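Local coordinates for reticulocyte binding protein (Streptococcus agalactiae COH1, PDB 3FAW) that probably hydrolyses alpha-1,6-glucosidic linkages of pullulan and related branched alpha-glucans at the streptococcal cell surface, at residues E226-T231 with Y323-D328; K222-W227 with K237-A242; A759-L764 with K798-I803. All blocks are in the same frame, centred on the assembly; numbering follows the deposited sequence.

Contact 1: residues E226-T231 with Y323-D328; sequences EWDSNT and YVNEMD
D228 and N325 meet in a single backbone bridge between two loops: one joins strands 212-216 and 241-242 of the antiparallel sheet that precedes the barrel, the other follows barrel strand 312-315. Two backbone bonds flank this pair, from E326 N to W227 O at 2.9 Å and from S229 N to V324 O at 3.0 Å. E326 also grips W227 from its side chain. Its CG is anti to the carbonyl carbon (chi1 -61°) and the chain beyond is extended, with OE1 2.9 Å from W227 N; the donor approaches from above the carboxylate plane. The reach of a glutamate suits this task, and its other oxygen has a weak bond to G356 N.

The short polar side chains of D228 and N325 lie over one another, their carboxylate and amide planes 7° apart, with D228 CG 3.2 Å from N325 OD1. Each turns back on its own loop as an Asx turn, D228 OD1 accepting from N230 N and N325 OD1 from M327 N, which limits the rotation of the stacked groups. S229 points its CB toward the other loop, and its OG takes a weak bond from V324 N at 3.3 Å. Beside the bridge V324 CG1 meets W227 CD1 obliquely at 3.8 Å; farther along, M327 SD touches E226 CG at 3.7 Å. The indole nitrogen of W227 is bonded to F322 O.

Such docking of a beta-sheet module onto a loop after the second barrel strand fits the multidomain architecture of pullulanases, whose catalytic domain is a TIM barrel.

Contact 2: residues K222-W227 with K237-A242; sequences KSLAEW and KTAKAA
L224 lies against the backbone of K240 and A241, and its side chain can be followed outward. CB sits 3.4 Å from K240 O, and CG, anti to the carbonyl carbon (chi1 -52°), rests more loosely near the same oxygen. CD1 reaches A239 CB at 4.1 Å, while CD2 lies 3.5 Å from K240 O and 3.9 Å from A241 CA. A branched aliphatic tip can thus touch the A239 methyl with one branch and the backbone of K240 and A241 with the other.

L224 and A241 form a single bridge. On one side of it A225 N donates to K240 O at 3.0 Å, fairly straight; on the other A242 N donates to S223 O, a more bent bond (132° at the hydrogen) from above the carbonyl plane. Each end is extended by a water: one accepts from K222 N and donates to A242 O, the other accepts from K240 N and donates to A225 O.

Past the bend at E226, the indole of W227 lies against A239, with CE3 3.7 Å from the methyl CB. A239 N is 3.5 Å above one face, toward the rim, but it donates to Q349 OE1. CZ3 approaches T238 O obliquely at 3.4 Å. S223 OG is bonded to P365 O.

The chemistry is therefore divided: leucine and indole carbons meet alanine methyls and backbone, backbone bonds and two waters carry the polar links between the segments, and A239 N and S223 OG find partners outside them, as does the K240 amine, held by a hydrogen bond to Q168 and a cation-pi contact with Y163.

Contact 3: residues A759-L764 with K798-I803; sequences ARNVLL and KDSLLI
R760 and I803 form one hydrogen-bonded pair, V762 and L801 another, in the antiparallel pairing of strands 760-763 and 800-803, whose axes approach to 4.5 Å at 158°. R760 N and I803 N each bond the other's carbonyl oxygen, and V762 N reaches L801 O at 2.7 Å. Beyond the strand ends, L764 N still donates to D799 O at 2.9 Å.

The face bearing V762, L801 and I803 is largely apolar: V762 CG2 meets I803 CD1 at 4.1 Å. Just past the strand end, L764 CD1 is tight against L801 CD1 at 3.4 Å. This face packs on strands 748-754 and 807-813 of the five-stranded sheet, a sandwich-like pairing of sheets within the SpuA C-terminal domain, as C-terminal beta domains of the alpha-amylase family commonly have. R760 shares that side, but its guanidinium ends among D756, D729 and D734 in salt bridges.

The other face carries N761, L763, S800 and L802, all but S800 partly exposed. N761 has CG anti to its backbone N (chi1 177°), and the two polar residues suit each other as amide donor and hydroxyl acceptor: ND2 gives S800 OG a bond of 2.9 Å with the hydroxyl lying in the amide plane. L763 CD1 leans 3.6 Å from D799 O, and L802 CD1 touches A759 CB at 4.2 Å.

Overall arrangement
Following the chain from its N terminus, the loop after strand 212-216 supplies the first segments of both contact 1 and contact 2, which share E226 and W227. Contact 2 closes first, a short loop of nine residues back to strand 241-242 of the antiparallel sheet that precedes the barrel. Contact 1 starts from the same stretch but closes a much longer loop, ending on a loop of the catalytic barrel; their centres are 11 Å apart. Contact 1 thus joins that loop to the barrel, while contact 2 ties it back to its own sheet. Contact 3 follows in series, inside the C-terminal domain at the opposite side of the chain's centre, with its centre about 61 Å from that of contact 1.

Contact 1: residues E226-T231 with Y323-D328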
loop_
_atom_site.group_PDB
_atom_site.type_symbol
_atom_site.label_atom_id
_atom_site.label_comp_id
_atom_site.label_asym_id
_atom_site.label_seq_id
_atom_site.Cartn_x
_atom_site.Cartn_y
_atom_site.Cartn_z
ATOM N N GLU A 226 -23.133 5.343 -6.352
ATOM C CA GLU A 226 -22.198 6.089 -7.198
ATOM C C GLU A 226 -21.810 7.389 -6.489
ATOM O O GLU A 226 -22.668 8.081 -5.937
ATOM C CB GLU A 226 -22.774 6.357 -8.602
ATOM C CG GLU A 226 -23.954 7.350 -8.698
ATOM C CD GLU A 226 -25.261 6.833 -8.104
ATOM O OE1 GLU A 226 -25.374 5.623 -7.813
ATOM O OE2 GLU A 226 -26.186 7.650 -7.928
ATOM N N TRP A 227 -20.515 7.692 -6.487
ATOM C CA TRP A 227 -19.959 8.748 -5.632
ATOM C C TRP A 227 -19.302 9.860 -6.451
ATOM O O TRP A 227 -18.498 9.604 -7.355
ATOM C CB TRP A 227 -18.964 8.134 -4.638
ATOM C CG TRP A 227 -18.200 9.116 -3.794
ATOM C CD1 TRP A 227 -16.843 9.239 -3.718
ATOM C CD2 TRP A 227 -18.742 10.103 -2.904
ATOM N NE1 TRP A 227 -16.509 10.242 -2.840
ATOM C CE2 TRP A 227 -17.651 10.788 -2.326
ATOM C CE3 TRP A 227 -20.042 10.480 -2.542
ATOM C CZ2 TRP A 227 -17.818 11.827 -1.406
ATOM C CZ3 TRP A 227 -20.207 11.512 -1.628
ATOM C CH2 TRP A 227 -19.099 12.173 -1.070
ATOM N N ASP A 228 -19.677 11.093 -6.127
ATOM C CA ASP A 228 -19.073 12.289 -6.704
ATOM C C ASP A 228 -18.848 13.276 -5.564
ATOM O O ASP A 228 -19.807 13.839 -5.040
ATOM C CB ASP A 228 -19.999 12.888 -7.777
ATOM C CG ASP A 228 -19.462 14.184 -8.371
ATOM O OD1 ASP A 228 -18.273 14.509 -8.161
ATOM O OD2 ASP A 228 -20.238 14.883 -9.054
ATOM N N SER A 229 -17.584 13.477 -5.184
ATOM C CA SER A 229 -17.248 14.307 -4.012
ATOM C C SER A 229 -17.645 15.779 -4.145
ATOM O O SER A 229 -17.698 16.495 -3.141
ATOM C CB SER A 229 -15.763 14.189 -3.643
ATOM O OG SER A 229 -14.909 14.546 -4.715
ATOM N N ASN A 230 -17.928 16.230 -5.368
ATOM C CA ASN A 230 -18.484 17.569 -5.580
ATOM C C ASN A 230 -19.862 17.760 -4.932
ATOM O O ASN A 230 -20.260 18.888 -4.650
ATOM C CB ASN A 230 -18.570 17.891 -7.077
ATOM C CG ASN A 230 -17.212 18.186 -7.698
ATOM O OD1 ASN A 230 -16.922 17.737 -8.807
ATOM N ND2 ASN A 230 -16.378 18.947 -6.990
ATOM N N THR A 231 -20.576 16.663 -4.685
ATOM C CA THR A 231 -21.919 16.728 -4.096
ATOM C C THR A 231 -21.925 16.915 -2.574
ATOM O O THR A 231 -22.989 17.097 -1.982
ATOM C CB THR A 231 -22.753 15.465 -4.440
ATOM O OG1 THR A 231 -22.187 14.315 -3.794
ATOM C CG2 THR A 231 -22.803 15.241 -5.956
ATOM N N TYR A 323 -11.713 11.659 -3.011
ATOM C CA TYR A 323 -11.615 12.733 -4.006
ATOM C C TYR A 323 -11.733 12.187 -5.428
ATOM O O TYR A 323 -10.732 11.850 -6.065
ATOM C CB TYR A 323 -10.313 13.511 -3.832
ATOM C CG TYR A 323 -10.200 14.203 -2.495
ATOM C CD1 TYR A 323 -9.279 13.773 -1.545
ATOM C CD2 TYR A 323 -11.011 15.291 -2.177
ATOM C CE1 TYR A 323 -9.160 14.404 -0.314
ATOM C CE2 TYR A 323 -10.901 15.933 -0.941
ATOM C CZ TYR A 323 -9.973 15.478 -0.017
ATOM O OH TYR A 323 -9.850 16.096 1.205
ATOM N N VAL A 324 -12.970 12.102 -5.910
ATOM C CA VAL A 324 -13.262 11.521 -7.218
ATOM C C VAL A 324 -14.708 11.799 -7.651
ATOM O O VAL A 324 -15.593 11.995 -6.813
ATOM C CB VAL A 324 -13.039 9.985 -7.207
ATOM C CG1 VAL A 324 -14.130 9.289 -6.397
ATOM C CG2 VAL A 324 -12.982 9.425 -8.627
ATOM N N ASN A 325 -14.920 11.818 -8.965
ATOM C CA ASN A 325 -16.250 11.807 -9.567
ATOM C C ASN A 325 -16.348 10.558 -10.422
ATOM O O ASN A 325 -15.802 10.500 -11.528
ATOM C CB ASN A 325 -16.496 13.052 -10.427
ATOM C CG ASN A 325 -17.882 13.060 -11.078
ATOM O OD1 ASN A 325 -18.718 12.191 -10.819
ATOM N ND2 ASN A 325 -18.127 14.055 -11.920
ATOM N N GLU A 326 -17.040 9.556 -9.901
ATOM C CA GLU A 326 -17.125 8.256 -10.561
ATOM C C GLU A 326 -18.052 8.268 -11.785
ATOM O O GLU A 326 -18.056 7.322 -12.569
ATOM C CB GLU A 326 -17.575 7.195 -9.554
ATOM C CG GLU A 326 -16.612 7.016 -8.377
ATOM C CD GLU A 326 -17.152 6.101 -7.289
ATOM O OE1 GLU A 326 -18.381 5.855 -7.252
ATOM O OE2 GLU A 326 -16.336 5.623 -6.468
ATOM N N MET A 327 -18.826 9.340 -11.946
ATOM C CA MET A 327 -19.701 9.498 -13.101
ATOM C C MET A 327 -19.000 10.157 -14.303
ATOM O O MET A 327 -19.615 10.327 -15.354
ATOM C CB MET A 327 -20.948 10.292 -12.701
ATOM C CG MET A 327 -21.787 9.630 -11.604
ATOM S SD MET A 327 -22.240 7.908 -11.945
ATOM C CE MET A 327 -23.135 8.067 -13.495
ATOM N N ASP A 328 -17.722 10.510 -14.146
ATOM C CA ASP A 328 -16.906 11.093 -15.222
ATOM C C ASP A 328 -15.766 10.133 -15.554
ATOM O O ASP A 328 -14.760 10.078 -14.837
ATOM C CB ASP A 328 -16.358 12.454 -14.769
ATOM C CG ASP A 328 -15.351 13.058 -15.747
ATOM O OD1 ASP A 328 -15.341 12.691 -16.943
ATOM O OD2 ASP A 328 -14.565 13.923 -15.305
#

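Contact 2: residues K222-W227 with K237-A242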
loop_
_atom_site.group_PDB
_atom_site.type_symbol
_atom_site.label_atom_id
_atom_site.label_comp_id
_atom_site.label_asym_id
_atom_site.label_seq_id
_atom_site.Cartn_x
_atom_site.Cartn_y
_atom_site.Cartn_z
ATOM N N LYS A 222 -20.454 -3.002 2.371
ATOM C CA LYS A 222 -19.881 -3.885 1.354
ATOM C C LYS A 222 -19.968 -3.302 -0.057
ATOM O O LYS A 222 -19.308 -3.790 -0.974
ATOM C CB LYS A 222 -20.565 -5.259 1.394
ATOM C CG LYS A 222 -20.509 -5.963 2.758
ATOM C CD LYS A 222 -19.077 -6.182 3.250
ATOM C CE LYS A 222 -19.045 -6.884 4.597
ATOM N NZ LYS A 222 -19.661 -6.059 5.677
ATOM N N SER A 223 -20.804 -2.282 -0.234
ATOM C CA SER A 223 -20.816 -1.487 -1.465
ATOM C C SER A 223 -21.424 -0.110 -1.195
ATOM O O SER A 223 -21.831 0.188 -0.065
ATOM C CB SER A 223 -21.565 -2.206 -2.598
ATOM O OG SER A 223 -21.265 -1.620 -3.864
ATOM N N LEU A 224 -21.461 0.726 -2.231
ATOM C CA LEU A 224 -21.875 2.121 -2.103
ATOM C C LEU A 224 -22.650 2.604 -3.324
ATOM O O LEU A 224 -22.578 2.003 -4.399
ATOM C CB LEU A 224 -20.653 3.031 -1.936
ATOM C CG LEU A 224 -19.604 2.731 -0.860
ATOM C CD1 LEU A 224 -18.353 3.559 -1.123
ATOM C CD2 LEU A 224 -20.143 2.995 0.545
ATOM N N ALA A 225 -23.380 3.704 -3.144
ATOM C CA ALA A 225 -23.981 4.438 -4.256
ATOM C C ALA A 225 -22.883 5.122 -5.061
ATOM O O ALA A 225 -21.822 5.435 -4.519
ATOM C CB ALA A 225 -24.972 5.473 -3.740
ATOM N N GLU A 226 -23.133 5.343 -6.352
ATOM C CA GLU A 226 -22.198 6.089 -7.198
ATOM C C GLU A 226 -21.810 7.389 -6.489
ATOM O O GLU A 226 -22.668 8.081 -5.937
ATOM C CB GLU A 226 -22.774 6.357 -8.602
ATOM C CG GLU A 226 -23.954 7.350 -8.698
ATOM C CD GLU A 226 -25.261 6.833 -8.104
ATOM O OE1 GLU A 226 -25.374 5.623 -7.813
ATOM O OE2 GLU A 226 -26.186 7.650 -7.928
ATOM N N TRP A 227 -20.515 7.692 -6.487
ATOM C CA TRP A 227 -19.959 8.748 -5.632
ATOM C C TRP A 227 -19.302 9.860 -6.451
ATOM O O TRP A 227 -18.498 9.604 -7.355
ATOM C CB TRP A 227 -18.964 8.134 -4.638
ATOM C CG TRP A 227 -18.200 9.116 -3.794
ATOM C CD1 TRP A 227 -16.843 9.239 -3.718
ATOM C CD2 TRP A 227 -18.742 10.103 -2.904
ATOM N NE1 TRP A 227 -16.509 10.242 -2.840
ATOM C CE2 TRP A 227 -17.651 10.788 -2.326
ATOM C CE3 TRP A 227 -20.042 10.480 -2.542
ATOM C CZ2 TRP A 227 -17.818 11.827 -1.406
ATOM C CZ3 TRP A 227 -20.207 11.512 -1.628
ATOM C CH2 TRP A 227 -19.099 12.173 -1.070
ATOM N N LYS A 237 -21.936 14.335 3.796
ATOM C CA LYS A 237 -20.537 14.565 3.413
ATOM C C LYS A 237 -19.754 13.267 3.210
ATOM O O LYS A 237 -18.521 13.243 3.293
ATOM C CB LYS A 237 -19.845 15.471 4.444
ATOM C CG LYS A 237 -20.193 15.208 5.906
ATOM C CD LYS A 237 -19.404 16.158 6.816
ATOM C CE LYS A 237 -20.030 16.306 8.189
ATOM N NZ LYS A 237 -19.930 15.078 9.020
ATOM N N THR A 238 -20.486 12.193 2.932
ATOM C CA THR A 238 -19.900 10.898 2.628
ATOM C C THR A 238 -20.711 10.237 1.525
ATOM O O THR A 238 -21.825 10.663 1.208
ATOM C CB THR A 238 -19.906 9.948 3.858
ATOM O OG1 THR A 238 -21.256 9.586 4.189
ATOM C CG2 THR A 238 -19.242 10.601 5.056
ATOM N N ALA A 239 -20.146 9.185 0.948
ATOM C CA ALA A 239 -20.903 8.301 0.074
ATOM C C ALA A 239 -21.956 7.590 0.924
ATOM O O ALA A 239 -21.883 7.598 2.159
ATOM C CB ALA A 239 -19.980 7.291 -0.602
ATOM N N LYS A 240 -22.943 6.995 0.263
ATOM C CA LYS A 240 -23.985 6.252 0.952
ATOM C C LYS A 240 -23.708 4.757 0.821
ATOM O O LYS A 240 -23.298 4.285 -0.243
ATOM C CB LYS A 240 -25.360 6.598 0.371
ATOM C CG LYS A 240 -25.725 8.072 0.454
ATOM C CD LYS A 240 -27.113 8.333 -0.124
ATOM C CE LYS A 240 -27.434 9.821 -0.191
ATOM N NZ LYS A 240 -26.694 10.510 -1.301
ATOM N N ALA A 241 -23.921 4.015 1.903
ATOM C CA ALA A 241 -23.754 2.558 1.871
ATOM C C ALA A 241 -24.847 1.912 1.017
ATOM O O ALA A 241 -25.877 2.527 0.751
ATOM C CB ALA A 241 -23.765 1.986 3.277
ATOM N N ALA A 242 -24.611 0.678 0.580
ATOM C CA ALA A 242 -25.571 -0.041 -0.263
ATOM C C ALA A 242 -25.857 -1.419 0.312
ATOM O O ALA A 242 -24.972 -2.049 0.899
ATOM C CB ALA A 242 -25.041 -0.169 -1.687
HETATM O O HOH W 1 -23.561 -3.292 2.864
HETATM O O HOH W 2 -22.317 7.334 -2.621
#

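Contact 3: residues A759-L764 with K798-I803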
loop_
_atom_site.group_PDB
_atom_site.type_symbol
_atom_site.label_atom_id
_atom_site.label_comp_id
_atom_site.label_asym_id
_atom_site.label_seq_id
_atom_site.Cartn_x
_atom_site.Cartn_y
_atom_site.Cartn_z
ATOM N N ALA A 759 34.997 -0.367 -21.269
ATOM C CA ALA A 759 35.119 -1.814 -21.122
ATOM C C ALA A 759 35.934 -2.157 -19.874
ATOM O O ALA A 759 36.820 -1.391 -19.476
ATOM C CB ALA A 759 35.764 -2.422 -22.361
ATOM N N ARG A 760 35.612 -3.293 -19.250
ATOM C CA ARG A 760 36.311 -3.754 -18.046
ATOM C C ARG A 760 36.633 -5.239 -18.130
ATOM O O ARG A 760 35.781 -6.044 -18.508
ATOM C CB ARG A 760 35.472 -3.498 -16.791
ATOM C CG ARG A 760 35.119 -2.038 -16.535
ATOM C CD ARG A 760 36.335 -1.203 -16.149
ATOM N NE ARG A 760 36.864 -1.573 -14.838
ATOM C CZ ARG A 760 36.382 -1.147 -13.670
ATOM N NH1 ARG A 760 35.338 -0.330 -13.620
ATOM N NH2 ARG A 760 36.944 -1.543 -12.537
ATOM N N ASN A 761 37.868 -5.587 -17.775
ATOM C CA ASN A 761 38.284 -6.981 -17.632
ATOM C C ASN A 761 37.979 -7.453 -16.217
ATOM O O ASN A 761 38.467 -6.863 -15.252
ATOM C CB ASN A 761 39.783 -7.131 -17.927
ATOM C CG ASN A 761 40.290 -8.560 -17.730
ATOM O OD1 ASN A 761 40.449 -9.026 -16.601
ATOM N ND2 ASN A 761 40.577 -9.244 -18.830
ATOM N N VAL A 762 37.166 -8.500 -16.099
ATOM C CA VAL A 762 36.849 -9.109 -14.804
ATOM C C VAL A 762 37.700 -10.362 -14.593
ATOM O O VAL A 762 37.587 -11.332 -15.345
ATOM C CB VAL A 762 35.354 -9.482 -14.710
ATOM C CG1 VAL A 762 35.056 -10.183 -13.391
ATOM C CG2 VAL A 762 34.484 -8.239 -14.854
ATOM N N LEU A 763 38.545 -10.338 -13.563
ATOM C CA LEU A 763 39.437 -11.459 -13.254
ATOM C C LEU A 763 38.674 -12.621 -12.597
ATOM O O LEU A 763 37.877 -12.411 -11.685
ATOM C CB LEU A 763 40.572 -10.980 -12.342
ATOM C CG LEU A 763 41.656 -11.976 -11.918
ATOM C CD1 LEU A 763 42.347 -12.624 -13.118
ATOM C CD2 LEU A 763 42.670 -11.268 -11.037
ATOM N N LEU A 764 38.920 -13.839 -13.077
ATOM C CA LEU A 764 38.322 -15.049 -12.501
ATOM C C LEU A 764 39.347 -15.840 -11.689
ATOM O O LEU A 764 39.046 -16.307 -10.590
ATOM C CB LEU A 764 37.720 -15.932 -13.602
ATOM C CG LEU A 764 36.598 -15.289 -14.424
ATOM C CD1 LEU A 764 36.042 -16.266 -15.462
ATOM C CD2 LEU A 764 35.486 -14.781 -13.523
ATOM N N LYS A 798 42.045 -16.045 -21.029
ATOM C CA LYS A 798 42.671 -17.197 -20.355
ATOM C C LYS A 798 42.093 -17.463 -18.952
ATOM O O LYS A 798 41.733 -18.595 -18.634
ATOM C CB LYS A 798 44.191 -17.001 -20.286
ATOM C CG LYS A 798 44.970 -18.096 -19.559
ATOM C CD LYS A 798 44.763 -19.470 -20.183
ATOM C CE LYS A 798 45.778 -20.479 -19.654
ATOM N NZ LYS A 798 45.552 -21.843 -20.208
ATOM N N ASP A 799 42.022 -16.429 -18.116
ATOM C CA ASP A 799 41.402 -16.549 -16.786
ATOM C C ASP A 799 40.603 -15.287 -16.423
ATOM O O ASP A 799 40.551 -14.875 -15.262
ATOM C CB ASP A 799 42.459 -16.874 -15.716
ATOM C CG ASP A 799 43.422 -15.720 -15.452
ATOM O OD1 ASP A 799 43.362 -14.703 -16.174
ATOM O OD2 ASP A 799 44.238 -15.828 -14.511
ATOM N N SER A 800 39.980 -14.681 -17.429
ATOM C CA SER A 800 39.188 -13.477 -17.222
ATOM C C SER A 800 38.148 -13.303 -18.317
ATOM O O SER A 800 38.134 -14.042 -19.308
ATOM C CB SER A 800 40.097 -12.240 -17.133
ATOM O OG SER A 800 40.920 -12.099 -18.282
ATOM N N LEU A 801 37.261 -12.336 -18.098
ATOM C CA LEU A 801 36.238 -11.935 -19.062
ATOM C C LEU A 801 36.423 -10.458 -19.392
ATOM O O LEU A 801 36.609 -9.644 -18.491
ATOM C CB LEU A 801 34.841 -12.146 -18.465
ATOM C CG LEU A 801 34.163 -13.500 -18.692
ATOM C CD1 LEU A 801 35.076 -14.661 -18.339
ATOM C CD2 LEU A 801 32.873 -13.563 -17.894
ATOM N N LEU A 802 36.384 -10.119 -20.678
ATOM C CA LEU A 802 36.385 -8.727 -21.118
ATOM C C LEU A 802 34.957 -8.336 -21.475
ATOM O O LEU A 802 34.376 -8.884 -22.418
ATOM C CB LEU A 802 37.308 -8.534 -22.324
ATOM C CG LEU A 802 37.386 -7.129 -22.933
ATOM C CD1 LEU A 802 37.786 -6.088 -21.885
ATOM C CD2 LEU A 802 38.366 -7.120 -24.099
ATOM N N ILE A 803 34.399 -7.390 -20.726
ATOM C CA ILE A 803 32.994 -7.021 -20.869
ATOM C C ILE A 803 32.842 -5.585 -21.363
ATOM O O ILE A 803 33.477 -4.668 -20.838
ATOM C CB ILE A 803 32.231 -7.198 -19.538
ATOM C CG1 ILE A 803 32.359 -8.646 -19.048
ATOM C CG2 ILE A 803 30.755 -6.815 -19.709
ATOM C CD1 ILE A 803 31.683 -8.902 -17.726
#